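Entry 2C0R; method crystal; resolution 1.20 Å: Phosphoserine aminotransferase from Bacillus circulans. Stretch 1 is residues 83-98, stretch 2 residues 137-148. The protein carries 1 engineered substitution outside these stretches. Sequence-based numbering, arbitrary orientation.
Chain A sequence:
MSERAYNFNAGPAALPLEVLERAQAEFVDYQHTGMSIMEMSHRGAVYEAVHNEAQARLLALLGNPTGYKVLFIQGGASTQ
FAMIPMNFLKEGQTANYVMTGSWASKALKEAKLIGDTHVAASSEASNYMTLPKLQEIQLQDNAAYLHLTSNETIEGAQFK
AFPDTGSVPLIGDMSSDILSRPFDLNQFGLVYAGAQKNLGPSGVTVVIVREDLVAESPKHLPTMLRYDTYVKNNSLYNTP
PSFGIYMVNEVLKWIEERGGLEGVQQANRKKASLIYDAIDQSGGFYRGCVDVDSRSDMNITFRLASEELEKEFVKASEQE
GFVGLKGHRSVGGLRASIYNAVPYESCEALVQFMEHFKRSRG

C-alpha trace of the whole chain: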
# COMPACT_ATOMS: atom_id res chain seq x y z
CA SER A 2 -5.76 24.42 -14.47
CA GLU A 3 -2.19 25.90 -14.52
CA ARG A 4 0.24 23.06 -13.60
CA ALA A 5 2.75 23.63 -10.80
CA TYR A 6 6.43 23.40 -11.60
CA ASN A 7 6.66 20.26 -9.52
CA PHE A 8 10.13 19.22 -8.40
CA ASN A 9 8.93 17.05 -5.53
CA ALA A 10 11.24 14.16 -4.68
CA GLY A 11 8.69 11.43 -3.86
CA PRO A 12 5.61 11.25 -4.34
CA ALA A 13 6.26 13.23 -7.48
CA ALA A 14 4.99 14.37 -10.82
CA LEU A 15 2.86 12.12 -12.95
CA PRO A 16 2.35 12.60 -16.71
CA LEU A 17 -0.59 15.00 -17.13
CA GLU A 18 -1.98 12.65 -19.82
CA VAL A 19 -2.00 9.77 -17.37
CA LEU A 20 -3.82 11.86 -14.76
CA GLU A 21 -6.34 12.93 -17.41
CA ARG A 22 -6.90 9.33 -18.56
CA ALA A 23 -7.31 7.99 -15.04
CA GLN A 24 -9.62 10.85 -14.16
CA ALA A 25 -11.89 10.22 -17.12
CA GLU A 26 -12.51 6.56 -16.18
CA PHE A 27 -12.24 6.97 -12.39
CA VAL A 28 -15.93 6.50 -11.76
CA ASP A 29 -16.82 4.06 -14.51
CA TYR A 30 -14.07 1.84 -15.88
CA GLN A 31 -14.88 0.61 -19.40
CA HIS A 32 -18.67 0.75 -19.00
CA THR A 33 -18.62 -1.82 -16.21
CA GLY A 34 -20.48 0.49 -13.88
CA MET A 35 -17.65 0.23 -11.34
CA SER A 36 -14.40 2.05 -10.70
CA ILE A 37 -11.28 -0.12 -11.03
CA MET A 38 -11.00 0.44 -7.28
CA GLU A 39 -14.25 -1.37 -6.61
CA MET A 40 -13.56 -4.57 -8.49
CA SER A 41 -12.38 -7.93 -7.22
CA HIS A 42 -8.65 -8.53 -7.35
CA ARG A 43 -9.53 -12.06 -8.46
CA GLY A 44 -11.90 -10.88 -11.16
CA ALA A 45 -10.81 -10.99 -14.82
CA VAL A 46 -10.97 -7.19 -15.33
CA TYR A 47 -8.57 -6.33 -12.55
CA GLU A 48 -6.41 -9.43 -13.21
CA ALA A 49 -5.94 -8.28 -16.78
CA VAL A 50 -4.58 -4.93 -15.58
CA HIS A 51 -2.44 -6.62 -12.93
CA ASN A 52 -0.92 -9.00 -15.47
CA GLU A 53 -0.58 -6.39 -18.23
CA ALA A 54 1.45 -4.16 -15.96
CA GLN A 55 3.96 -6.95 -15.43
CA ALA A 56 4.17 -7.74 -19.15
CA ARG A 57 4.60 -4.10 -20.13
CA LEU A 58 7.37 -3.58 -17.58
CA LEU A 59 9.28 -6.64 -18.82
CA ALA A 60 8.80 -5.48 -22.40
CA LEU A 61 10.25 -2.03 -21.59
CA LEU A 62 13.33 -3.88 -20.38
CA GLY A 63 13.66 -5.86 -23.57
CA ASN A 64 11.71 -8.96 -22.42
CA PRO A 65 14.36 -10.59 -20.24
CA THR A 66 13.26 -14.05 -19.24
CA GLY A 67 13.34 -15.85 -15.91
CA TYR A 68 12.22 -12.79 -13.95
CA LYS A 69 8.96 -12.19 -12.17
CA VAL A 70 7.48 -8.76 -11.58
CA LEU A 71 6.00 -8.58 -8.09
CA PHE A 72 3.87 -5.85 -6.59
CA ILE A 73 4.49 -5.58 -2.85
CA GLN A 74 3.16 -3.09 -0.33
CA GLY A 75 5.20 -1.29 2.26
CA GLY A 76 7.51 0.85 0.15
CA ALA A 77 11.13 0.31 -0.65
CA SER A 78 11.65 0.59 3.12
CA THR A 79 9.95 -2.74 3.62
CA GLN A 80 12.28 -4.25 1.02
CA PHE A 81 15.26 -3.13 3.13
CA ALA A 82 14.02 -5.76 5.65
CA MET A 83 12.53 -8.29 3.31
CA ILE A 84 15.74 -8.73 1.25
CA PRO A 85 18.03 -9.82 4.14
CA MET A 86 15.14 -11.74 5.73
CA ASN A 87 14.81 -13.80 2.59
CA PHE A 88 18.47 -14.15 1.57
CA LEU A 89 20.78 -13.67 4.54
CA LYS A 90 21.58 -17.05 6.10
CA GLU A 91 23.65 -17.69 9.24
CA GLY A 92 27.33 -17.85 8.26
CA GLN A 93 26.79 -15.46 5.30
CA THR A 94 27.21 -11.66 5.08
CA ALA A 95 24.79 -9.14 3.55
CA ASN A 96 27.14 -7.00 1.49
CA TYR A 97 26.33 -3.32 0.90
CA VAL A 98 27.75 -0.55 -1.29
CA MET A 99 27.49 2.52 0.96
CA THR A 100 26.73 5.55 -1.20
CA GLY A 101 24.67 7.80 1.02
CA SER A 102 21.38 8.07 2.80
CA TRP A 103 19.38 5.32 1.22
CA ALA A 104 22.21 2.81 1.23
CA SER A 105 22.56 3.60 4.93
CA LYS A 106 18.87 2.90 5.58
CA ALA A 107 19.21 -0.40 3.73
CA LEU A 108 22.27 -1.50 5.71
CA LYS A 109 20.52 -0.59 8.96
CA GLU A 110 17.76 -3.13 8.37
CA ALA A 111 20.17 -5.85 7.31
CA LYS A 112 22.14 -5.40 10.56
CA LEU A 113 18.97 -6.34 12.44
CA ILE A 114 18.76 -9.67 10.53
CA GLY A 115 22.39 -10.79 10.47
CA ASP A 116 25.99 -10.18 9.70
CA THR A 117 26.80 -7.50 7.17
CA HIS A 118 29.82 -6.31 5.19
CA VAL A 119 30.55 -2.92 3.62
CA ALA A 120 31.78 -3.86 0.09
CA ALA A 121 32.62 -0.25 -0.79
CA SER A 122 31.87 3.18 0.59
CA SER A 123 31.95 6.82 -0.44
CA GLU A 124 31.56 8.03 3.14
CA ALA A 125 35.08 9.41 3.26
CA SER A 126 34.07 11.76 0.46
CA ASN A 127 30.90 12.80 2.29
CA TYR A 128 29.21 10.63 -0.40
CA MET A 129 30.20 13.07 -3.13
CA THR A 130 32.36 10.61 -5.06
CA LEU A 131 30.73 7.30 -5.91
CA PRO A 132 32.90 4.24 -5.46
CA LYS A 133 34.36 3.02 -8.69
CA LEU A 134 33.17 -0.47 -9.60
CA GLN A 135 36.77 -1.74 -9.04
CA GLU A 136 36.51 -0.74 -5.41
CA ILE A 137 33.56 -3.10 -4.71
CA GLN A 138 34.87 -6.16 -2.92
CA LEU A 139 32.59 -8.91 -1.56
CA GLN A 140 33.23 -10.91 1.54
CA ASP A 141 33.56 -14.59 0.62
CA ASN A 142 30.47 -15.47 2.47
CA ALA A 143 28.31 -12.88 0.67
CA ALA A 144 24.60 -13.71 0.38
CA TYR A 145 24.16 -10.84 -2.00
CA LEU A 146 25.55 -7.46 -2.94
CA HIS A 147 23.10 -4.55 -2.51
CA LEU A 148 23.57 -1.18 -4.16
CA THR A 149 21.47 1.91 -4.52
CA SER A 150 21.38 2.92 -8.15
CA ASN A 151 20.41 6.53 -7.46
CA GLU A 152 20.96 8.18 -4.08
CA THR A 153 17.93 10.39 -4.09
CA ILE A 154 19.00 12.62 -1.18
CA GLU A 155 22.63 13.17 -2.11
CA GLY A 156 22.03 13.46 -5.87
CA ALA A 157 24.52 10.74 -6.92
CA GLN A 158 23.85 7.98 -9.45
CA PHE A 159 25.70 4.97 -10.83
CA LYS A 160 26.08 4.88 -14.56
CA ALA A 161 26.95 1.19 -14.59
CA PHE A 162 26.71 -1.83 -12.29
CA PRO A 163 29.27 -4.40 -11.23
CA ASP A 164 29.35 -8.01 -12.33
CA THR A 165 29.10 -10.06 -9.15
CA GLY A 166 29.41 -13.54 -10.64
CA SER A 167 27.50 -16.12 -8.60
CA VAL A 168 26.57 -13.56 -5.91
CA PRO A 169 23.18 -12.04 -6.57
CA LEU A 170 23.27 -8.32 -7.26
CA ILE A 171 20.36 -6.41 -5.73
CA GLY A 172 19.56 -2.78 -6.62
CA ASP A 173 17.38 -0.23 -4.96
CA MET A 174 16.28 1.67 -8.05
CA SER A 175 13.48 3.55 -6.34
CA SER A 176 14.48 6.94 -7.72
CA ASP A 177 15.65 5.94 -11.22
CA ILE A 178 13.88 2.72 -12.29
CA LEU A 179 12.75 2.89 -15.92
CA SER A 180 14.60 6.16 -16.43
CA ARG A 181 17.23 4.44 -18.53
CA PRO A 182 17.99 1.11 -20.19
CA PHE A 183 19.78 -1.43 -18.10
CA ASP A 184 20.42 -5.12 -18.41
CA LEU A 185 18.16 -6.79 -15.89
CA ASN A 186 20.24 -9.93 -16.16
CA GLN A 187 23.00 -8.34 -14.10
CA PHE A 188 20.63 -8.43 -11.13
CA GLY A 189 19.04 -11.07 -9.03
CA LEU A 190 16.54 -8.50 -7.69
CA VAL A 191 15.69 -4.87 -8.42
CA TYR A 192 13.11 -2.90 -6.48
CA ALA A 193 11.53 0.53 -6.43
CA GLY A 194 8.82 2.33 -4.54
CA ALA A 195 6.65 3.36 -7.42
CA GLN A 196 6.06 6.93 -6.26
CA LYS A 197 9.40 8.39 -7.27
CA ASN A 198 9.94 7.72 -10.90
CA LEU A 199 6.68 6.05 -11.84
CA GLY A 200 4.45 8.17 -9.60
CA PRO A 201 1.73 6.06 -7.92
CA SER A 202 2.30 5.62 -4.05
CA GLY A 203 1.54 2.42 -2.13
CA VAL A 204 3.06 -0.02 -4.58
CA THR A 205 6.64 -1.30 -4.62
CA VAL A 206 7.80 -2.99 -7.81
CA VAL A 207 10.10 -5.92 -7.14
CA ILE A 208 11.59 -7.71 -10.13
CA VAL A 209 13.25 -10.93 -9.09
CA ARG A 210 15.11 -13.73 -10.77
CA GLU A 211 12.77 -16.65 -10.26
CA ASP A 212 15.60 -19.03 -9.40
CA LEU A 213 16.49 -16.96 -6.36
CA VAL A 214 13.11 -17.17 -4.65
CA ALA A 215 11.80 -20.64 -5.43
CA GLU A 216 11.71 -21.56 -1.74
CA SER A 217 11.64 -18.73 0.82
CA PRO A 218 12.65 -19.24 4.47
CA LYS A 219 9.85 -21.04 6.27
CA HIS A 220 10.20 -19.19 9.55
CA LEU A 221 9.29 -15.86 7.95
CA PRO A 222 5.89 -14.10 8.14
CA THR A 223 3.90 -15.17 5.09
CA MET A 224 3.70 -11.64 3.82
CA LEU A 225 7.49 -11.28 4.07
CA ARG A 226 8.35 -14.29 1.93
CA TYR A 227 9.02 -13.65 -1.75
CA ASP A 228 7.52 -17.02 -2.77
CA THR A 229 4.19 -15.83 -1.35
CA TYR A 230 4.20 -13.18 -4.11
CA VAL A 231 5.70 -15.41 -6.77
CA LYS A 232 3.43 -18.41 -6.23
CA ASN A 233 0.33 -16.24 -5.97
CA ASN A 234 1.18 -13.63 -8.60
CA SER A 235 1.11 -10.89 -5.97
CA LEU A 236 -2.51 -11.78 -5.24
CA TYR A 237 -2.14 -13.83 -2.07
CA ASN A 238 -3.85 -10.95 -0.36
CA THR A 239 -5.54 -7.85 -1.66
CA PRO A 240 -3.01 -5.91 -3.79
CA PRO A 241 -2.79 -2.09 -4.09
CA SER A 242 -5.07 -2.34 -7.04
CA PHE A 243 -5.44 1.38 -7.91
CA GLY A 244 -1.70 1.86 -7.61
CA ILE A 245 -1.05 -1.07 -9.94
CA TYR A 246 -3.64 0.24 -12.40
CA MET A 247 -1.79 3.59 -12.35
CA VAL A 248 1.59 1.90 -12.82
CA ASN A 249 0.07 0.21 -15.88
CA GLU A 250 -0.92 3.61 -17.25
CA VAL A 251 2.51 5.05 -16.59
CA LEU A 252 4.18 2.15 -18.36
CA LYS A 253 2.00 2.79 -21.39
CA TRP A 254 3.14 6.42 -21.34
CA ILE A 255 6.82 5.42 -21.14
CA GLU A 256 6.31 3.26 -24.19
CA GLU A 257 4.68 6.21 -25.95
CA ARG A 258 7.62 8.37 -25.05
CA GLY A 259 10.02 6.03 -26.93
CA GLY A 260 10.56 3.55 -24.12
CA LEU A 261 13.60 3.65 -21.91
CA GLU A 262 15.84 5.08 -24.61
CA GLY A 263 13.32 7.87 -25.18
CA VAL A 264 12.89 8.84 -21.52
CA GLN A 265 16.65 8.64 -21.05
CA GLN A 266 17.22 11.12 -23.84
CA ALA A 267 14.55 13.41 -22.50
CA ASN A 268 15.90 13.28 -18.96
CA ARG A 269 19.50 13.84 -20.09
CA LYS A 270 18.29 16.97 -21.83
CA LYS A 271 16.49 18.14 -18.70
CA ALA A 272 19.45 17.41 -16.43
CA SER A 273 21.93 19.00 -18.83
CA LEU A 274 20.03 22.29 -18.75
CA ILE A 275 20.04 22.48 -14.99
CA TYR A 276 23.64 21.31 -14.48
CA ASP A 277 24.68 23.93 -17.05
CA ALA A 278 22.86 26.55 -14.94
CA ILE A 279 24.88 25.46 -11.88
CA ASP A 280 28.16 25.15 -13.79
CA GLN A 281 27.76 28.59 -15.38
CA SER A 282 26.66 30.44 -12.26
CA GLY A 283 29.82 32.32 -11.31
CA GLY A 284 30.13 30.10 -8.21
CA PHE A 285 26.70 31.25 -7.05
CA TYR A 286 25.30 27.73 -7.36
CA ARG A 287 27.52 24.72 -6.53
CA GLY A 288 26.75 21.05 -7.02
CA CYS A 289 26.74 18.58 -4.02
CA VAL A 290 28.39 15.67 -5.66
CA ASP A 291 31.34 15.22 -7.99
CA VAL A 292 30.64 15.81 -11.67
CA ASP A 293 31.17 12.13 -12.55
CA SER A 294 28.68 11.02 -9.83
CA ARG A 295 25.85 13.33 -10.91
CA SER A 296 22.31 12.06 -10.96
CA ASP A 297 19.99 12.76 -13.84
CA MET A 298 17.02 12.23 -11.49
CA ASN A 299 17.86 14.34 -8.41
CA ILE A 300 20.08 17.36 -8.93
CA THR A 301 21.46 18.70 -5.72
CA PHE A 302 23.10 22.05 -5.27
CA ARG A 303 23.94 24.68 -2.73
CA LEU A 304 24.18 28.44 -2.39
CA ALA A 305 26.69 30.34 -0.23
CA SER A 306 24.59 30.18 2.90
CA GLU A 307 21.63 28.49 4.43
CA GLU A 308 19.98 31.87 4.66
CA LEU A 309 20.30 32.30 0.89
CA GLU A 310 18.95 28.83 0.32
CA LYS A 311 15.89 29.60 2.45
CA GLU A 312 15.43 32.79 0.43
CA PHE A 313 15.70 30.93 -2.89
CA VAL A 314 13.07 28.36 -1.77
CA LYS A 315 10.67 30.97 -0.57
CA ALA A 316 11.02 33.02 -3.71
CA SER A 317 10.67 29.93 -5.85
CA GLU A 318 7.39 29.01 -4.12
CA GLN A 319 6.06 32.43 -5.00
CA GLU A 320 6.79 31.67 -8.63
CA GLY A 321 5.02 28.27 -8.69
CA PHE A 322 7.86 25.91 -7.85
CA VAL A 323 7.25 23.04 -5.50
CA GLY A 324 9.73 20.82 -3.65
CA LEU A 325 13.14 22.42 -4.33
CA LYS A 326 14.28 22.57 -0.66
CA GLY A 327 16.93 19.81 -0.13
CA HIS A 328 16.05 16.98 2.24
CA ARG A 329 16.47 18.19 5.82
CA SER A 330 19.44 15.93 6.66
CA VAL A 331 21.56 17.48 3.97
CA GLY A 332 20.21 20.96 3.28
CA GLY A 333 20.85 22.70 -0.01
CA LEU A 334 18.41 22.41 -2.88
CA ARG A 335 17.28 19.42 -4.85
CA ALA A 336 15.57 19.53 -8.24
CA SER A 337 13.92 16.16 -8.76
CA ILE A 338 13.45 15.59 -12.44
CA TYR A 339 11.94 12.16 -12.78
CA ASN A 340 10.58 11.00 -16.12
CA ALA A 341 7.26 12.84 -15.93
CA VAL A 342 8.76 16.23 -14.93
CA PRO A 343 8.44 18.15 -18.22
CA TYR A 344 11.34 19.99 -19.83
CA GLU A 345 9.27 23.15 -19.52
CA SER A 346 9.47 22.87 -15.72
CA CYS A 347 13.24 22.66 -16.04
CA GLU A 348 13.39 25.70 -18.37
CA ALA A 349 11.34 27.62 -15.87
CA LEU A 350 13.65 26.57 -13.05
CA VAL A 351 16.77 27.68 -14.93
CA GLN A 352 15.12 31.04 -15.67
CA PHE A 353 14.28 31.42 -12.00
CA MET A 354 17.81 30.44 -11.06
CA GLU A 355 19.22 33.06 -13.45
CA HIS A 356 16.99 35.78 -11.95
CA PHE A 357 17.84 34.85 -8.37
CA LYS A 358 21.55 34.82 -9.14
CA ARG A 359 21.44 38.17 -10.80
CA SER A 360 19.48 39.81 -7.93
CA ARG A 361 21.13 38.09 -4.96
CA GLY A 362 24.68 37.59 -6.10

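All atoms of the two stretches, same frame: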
# COMPACT_ATOMS: atom_id res chain seq x y z
N MET A 83 12.88 -7.00 3.96
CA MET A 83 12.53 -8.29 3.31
C MET A 83 13.68 -8.95 2.56
O MET A 83 13.80 -10.17 2.54
CB MET A 83 11.35 -7.99 2.40
CG MET A 83 10.65 -9.24 1.90
SD MET A 83 9.11 -8.73 1.04
CE MET A 83 8.69 -10.36 0.35
N ILE A 84 14.57 -8.14 1.96
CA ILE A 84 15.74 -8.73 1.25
C ILE A 84 16.65 -9.53 2.20
O ILE A 84 16.85 -10.76 1.98
CB ILE A 84 16.45 -7.58 0.48
CG1 ILE A 84 15.64 -7.08 -0.69
CG2 ILE A 84 17.87 -7.99 0.07
CD1 ILE A 84 15.97 -5.65 -1.07
N PRO A 85 17.22 -8.97 3.25
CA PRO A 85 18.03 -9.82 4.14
C PRO A 85 17.20 -10.90 4.80
O PRO A 85 17.70 -12.03 5.02
CB PRO A 85 18.56 -8.82 5.18
CG PRO A 85 17.70 -7.60 5.09
CD PRO A 85 17.24 -7.56 3.66
N MET A 86 15.95 -10.64 5.15
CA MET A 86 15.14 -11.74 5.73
C MET A 86 15.07 -12.93 4.81
O MET A 86 15.05 -14.08 5.28
CB MET A 86 13.73 -11.21 6.06
CG MET A 86 13.71 -10.30 7.28
SD MET A 86 12.09 -9.50 7.50
CE MET A 86 11.61 -10.36 9.01
N ASN A 87 14.98 -12.68 3.51
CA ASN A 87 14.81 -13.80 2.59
C ASN A 87 16.15 -14.43 2.20
O ASN A 87 16.15 -15.63 1.92
CB ASN A 87 14.06 -13.38 1.33
CG ASN A 87 12.56 -13.40 1.54
OD1 ASN A 87 11.94 -14.38 1.12
ND2 ASN A 87 12.02 -12.39 2.21
N PHE A 88 17.21 -13.65 2.15
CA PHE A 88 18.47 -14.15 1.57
C PHE A 88 19.65 -14.25 2.51
O PHE A 88 20.64 -14.90 2.18
CB PHE A 88 18.88 -13.20 0.43
CG PHE A 88 17.79 -13.13 -0.61
CD1 PHE A 88 17.36 -11.87 -1.02
CD2 PHE A 88 17.16 -14.24 -1.16
CE1 PHE A 88 16.37 -11.69 -1.95
CE2 PHE A 88 16.17 -14.06 -2.12
CZ PHE A 88 15.77 -12.78 -2.52
N LEU A 89 19.60 -13.61 3.67
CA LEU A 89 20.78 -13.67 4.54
C LEU A 89 20.72 -14.90 5.42
O LEU A 89 19.84 -14.93 6.28
CB LEU A 89 20.80 -12.42 5.43
CG LEU A 89 22.00 -12.28 6.38
CD1 LEU A 89 23.28 -12.46 5.60
CD2 LEU A 89 21.98 -10.92 7.08
N LYS A 90 21.61 -15.86 5.24
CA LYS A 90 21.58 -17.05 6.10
C LYS A 90 22.65 -16.98 7.17
O LYS A 90 23.59 -16.21 7.03
CB LYS A 90 21.73 -18.31 5.24
CG LYS A 90 20.50 -18.56 4.34
N GLU A 91 22.56 -17.74 8.27
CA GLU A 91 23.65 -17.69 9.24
C GLU A 91 24.94 -18.12 8.56
O GLU A 91 24.91 -18.97 7.67
CB GLU A 91 23.40 -18.59 10.43
N GLY A 92 26.08 -17.55 8.93
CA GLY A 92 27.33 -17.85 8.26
C GLY A 92 27.53 -17.08 6.96
O GLY A 92 28.60 -17.18 6.34
N GLN A 93 26.55 -16.30 6.48
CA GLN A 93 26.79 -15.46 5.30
C GLN A 93 26.85 -14.00 5.73
O GLN A 93 26.51 -13.69 6.88
CB GLN A 93 25.68 -15.61 4.27
CG GLN A 93 25.53 -17.01 3.67
CD GLN A 93 24.34 -17.01 2.72
OE1 GLN A 93 23.23 -16.59 3.08
NE2 GLN A 93 24.56 -17.44 1.49
N THR A 94 27.26 -13.09 4.84
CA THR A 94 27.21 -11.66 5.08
C THR A 94 26.34 -10.95 4.05
O THR A 94 26.44 -11.29 2.87
CB THR A 94 28.60 -11.00 5.07
OG1 THR A 94 29.29 -11.41 3.89
CG2 THR A 94 29.47 -11.43 6.26
N ALA A 95 25.54 -9.98 4.49
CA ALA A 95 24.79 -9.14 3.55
C ALA A 95 25.75 -7.99 3.22
O ALA A 95 26.06 -7.19 4.12
CB ALA A 95 23.51 -8.66 4.18
N ASN A 96 26.18 -7.99 1.96
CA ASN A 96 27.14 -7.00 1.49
C ASN A 96 26.45 -5.79 0.88
O ASN A 96 25.55 -5.95 0.03
CB ASN A 96 28.08 -7.62 0.45
CG ASN A 96 29.04 -8.59 1.16
OD1 ASN A 96 28.62 -9.33 2.04
ND2 ASN A 96 30.29 -8.57 0.78
N TYR A 97 26.91 -4.61 1.30
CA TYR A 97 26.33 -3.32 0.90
C TYR A 97 27.36 -2.38 0.27
O TYR A 97 28.49 -2.33 0.75
CB TYR A 97 25.65 -2.64 2.12
CG TYR A 97 24.30 -3.35 2.34
CD1 TYR A 97 24.25 -4.57 3.00
CD2 TYR A 97 23.12 -2.78 1.86
CE1 TYR A 97 23.08 -5.23 3.22
CE2 TYR A 97 21.93 -3.48 2.06
CZ TYR A 97 21.91 -4.68 2.74
OH TYR A 97 20.74 -5.39 2.92
N VAL A 98 26.96 -1.69 -0.80
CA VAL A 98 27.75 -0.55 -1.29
C VAL A 98 27.19 0.71 -0.66
O VAL A 98 25.98 0.96 -0.88
CB VAL A 98 27.66 -0.50 -2.81
CG1 VAL A 98 28.50 0.69 -3.35
CG2 VAL A 98 28.06 -1.82 -3.46
N ILE A 137 34.52 -2.22 -5.40
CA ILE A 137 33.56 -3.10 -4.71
C ILE A 137 34.13 -4.48 -4.45
O ILE A 137 34.52 -5.20 -5.35
CB ILE A 137 32.26 -3.24 -5.51
CG1 ILE A 137 31.65 -1.89 -5.75
CG2 ILE A 137 31.34 -4.22 -4.78
CD1 ILE A 137 30.46 -1.80 -6.68
N GLN A 138 34.24 -4.84 -3.18
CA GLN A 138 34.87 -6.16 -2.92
C GLN A 138 33.99 -6.94 -1.96
O GLN A 138 33.77 -6.45 -0.86
CB GLN A 138 36.27 -5.94 -2.36
N LEU A 139 33.52 -8.12 -2.33
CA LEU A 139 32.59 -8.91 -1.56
C LEU A 139 33.28 -9.77 -0.53
O LEU A 139 34.31 -10.39 -0.73
CB LEU A 139 31.80 -9.75 -2.58
CG LEU A 139 30.91 -8.90 -3.50
CD1 LEU A 139 30.13 -9.77 -4.47
CD2 LEU A 139 29.99 -8.08 -2.62
N GLN A 140 32.66 -9.87 0.67
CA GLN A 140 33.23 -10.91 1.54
C GLN A 140 32.93 -12.28 0.99
O GLN A 140 31.89 -12.46 0.32
CB GLN A 140 32.58 -10.73 2.92
CG GLN A 140 33.05 -11.88 3.82
CD GLN A 140 33.45 -11.32 5.18
OE1 GLN A 140 34.53 -10.72 5.23
NE2 GLN A 140 32.61 -11.52 6.18
N ASP A 141 33.72 -13.29 1.25
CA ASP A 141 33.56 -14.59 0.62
C ASP A 141 32.21 -15.15 1.00
O ASP A 141 31.57 -15.94 0.31
CB ASP A 141 34.70 -15.51 1.00
CG ASP A 141 34.66 -16.18 2.35
OD1 ASP A 141 34.88 -15.52 3.40
OD2 ASP A 141 34.43 -17.41 2.42
N ASN A 142 31.70 -14.74 2.17
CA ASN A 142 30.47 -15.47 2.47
C ASN A 142 29.27 -14.63 2.06
O ASN A 142 28.21 -14.73 2.71
CB ASN A 142 30.47 -15.87 3.95
CG ASN A 142 30.58 -14.62 4.82
OD1 ASN A 142 30.86 -13.56 4.29
ND2 ASN A 142 30.36 -14.78 6.13
N ALA A 143 29.39 -13.81 1.01
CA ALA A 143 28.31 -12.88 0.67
C ALA A 143 27.03 -13.60 0.22
O ALA A 143 27.11 -14.45 -0.66
CB ALA A 143 28.73 -11.91 -0.44
N ALA A 144 25.89 -13.21 0.79
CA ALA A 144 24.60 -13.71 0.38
C ALA A 144 24.13 -12.99 -0.86
O ALA A 144 23.37 -13.45 -1.68
CB ALA A 144 23.58 -13.51 1.51
N TYR A 145 24.60 -11.73 -0.92
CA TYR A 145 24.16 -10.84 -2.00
C TYR A 145 25.03 -9.59 -1.91
O TYR A 145 25.70 -9.40 -0.90
CB TYR A 145 22.71 -10.42 -1.96
CG TYR A 145 22.17 -9.76 -0.72
CD1 TYR A 145 22.32 -8.40 -0.47
CD2 TYR A 145 21.49 -10.52 0.23
CE1 TYR A 145 21.81 -7.84 0.70
CE2 TYR A 145 20.96 -9.96 1.39
CZ TYR A 145 21.12 -8.61 1.62
OH TYR A 145 20.61 -8.00 2.75
N LEU A 146 24.97 -8.79 -2.97
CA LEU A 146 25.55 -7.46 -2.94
C LEU A 146 24.41 -6.48 -3.21
O LEU A 146 23.78 -6.65 -4.27
CB LEU A 146 26.66 -7.26 -3.97
CG LEU A 146 27.16 -5.80 -4.05
CD1 LEU A 146 28.01 -5.45 -2.84
CD2 LEU A 146 27.91 -5.56 -5.34
N HIS A 147 24.16 -5.53 -2.33
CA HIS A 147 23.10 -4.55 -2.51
C HIS A 147 23.73 -3.18 -2.83
O HIS A 147 24.65 -2.76 -2.16
CB HIS A 147 22.33 -4.47 -1.21
CG HIS A 147 21.19 -3.50 -1.23
ND1 HIS A 147 21.36 -2.12 -1.15
CD2 HIS A 147 19.86 -3.71 -1.29
CE1 HIS A 147 20.15 -1.56 -1.20
NE2 HIS A 147 19.21 -2.50 -1.29
N LEU A 148 23.22 -2.57 -3.88
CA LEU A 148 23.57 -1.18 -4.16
C LEU A 148 22.30 -0.38 -4.35
O LEU A 148 21.21 -0.93 -4.58
CB LEU A 148 24.51 -1.10 -5.37
CG LEU A 148 24.07 -1.64 -6.72
CD1 LEU A 148 23.13 -0.73 -7.50
CD2 LEU A 148 25.28 -1.88 -7.63
O HOH W 1 23.03 0.12 -0.98

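What holds the two backbones together? Strand 94-98 runs parallel to strand 145-148, and the hydrogen bonds alternate between them. Thr94 N donates to Asn142 O (2.9 Å) and Ala144 N to Thr94 O (2.9 Å); farther along, His147 N reaches Asn96 O (2.8 Å) and Val98 N reaches His147 O (2.9 Å). Between these pairs, Asn96 N to Tyr145 O is longer, at 3.2 Å, close to where the chain turns a corner at Ala144.

Which side chains add polar bonds? Deep in the contact, Tyr145 OH donates to Tyr97 OH at 2.6 Å, so the buried Tyr145 hydroxyl has an acceptor for its proton. At the strand entrance, Asn142 ND2 donates to Gly92 O (3.0 Å), tying the turn Lys90-Gln93 to the turn Gln140-Ala143. A water bridges the far end, 2.8 Å from His147 ND1 and donating to Val98 O at 3.1 Å.

How is the Tyr145 ring enclosed? With chi1 at 55° (p), it lies between the helix and the neighbouring strand. Ile84 CG2 sits over one face, 4.0 Å from the ring centroid in a CH-pi contact, while Ala95 CA covers the opposite face. Phe88 CB approaches Tyr145 CD2 at 3.7 Å, extending the helix's apolar contact with the ring.

What packs around the other side chains? Tyr97 and His147 share a sheet face with Tyr145; His147 CB lies over the Tyr97 ring, 3.9 Å from its centroid, and the two rings meet obliquely with Tyr97 CE2 3.4 Å from His147 CG. Val98 makes a purely apolar cluster, its CG2 lying 3.7 Å from Leu146 CD1, 4.0 Å from Ile137 CD1 and 4.1 Å from Leu148 CB. Near the corner, the small Ala144 CB fits 4.2 Å from Leu89 CD1.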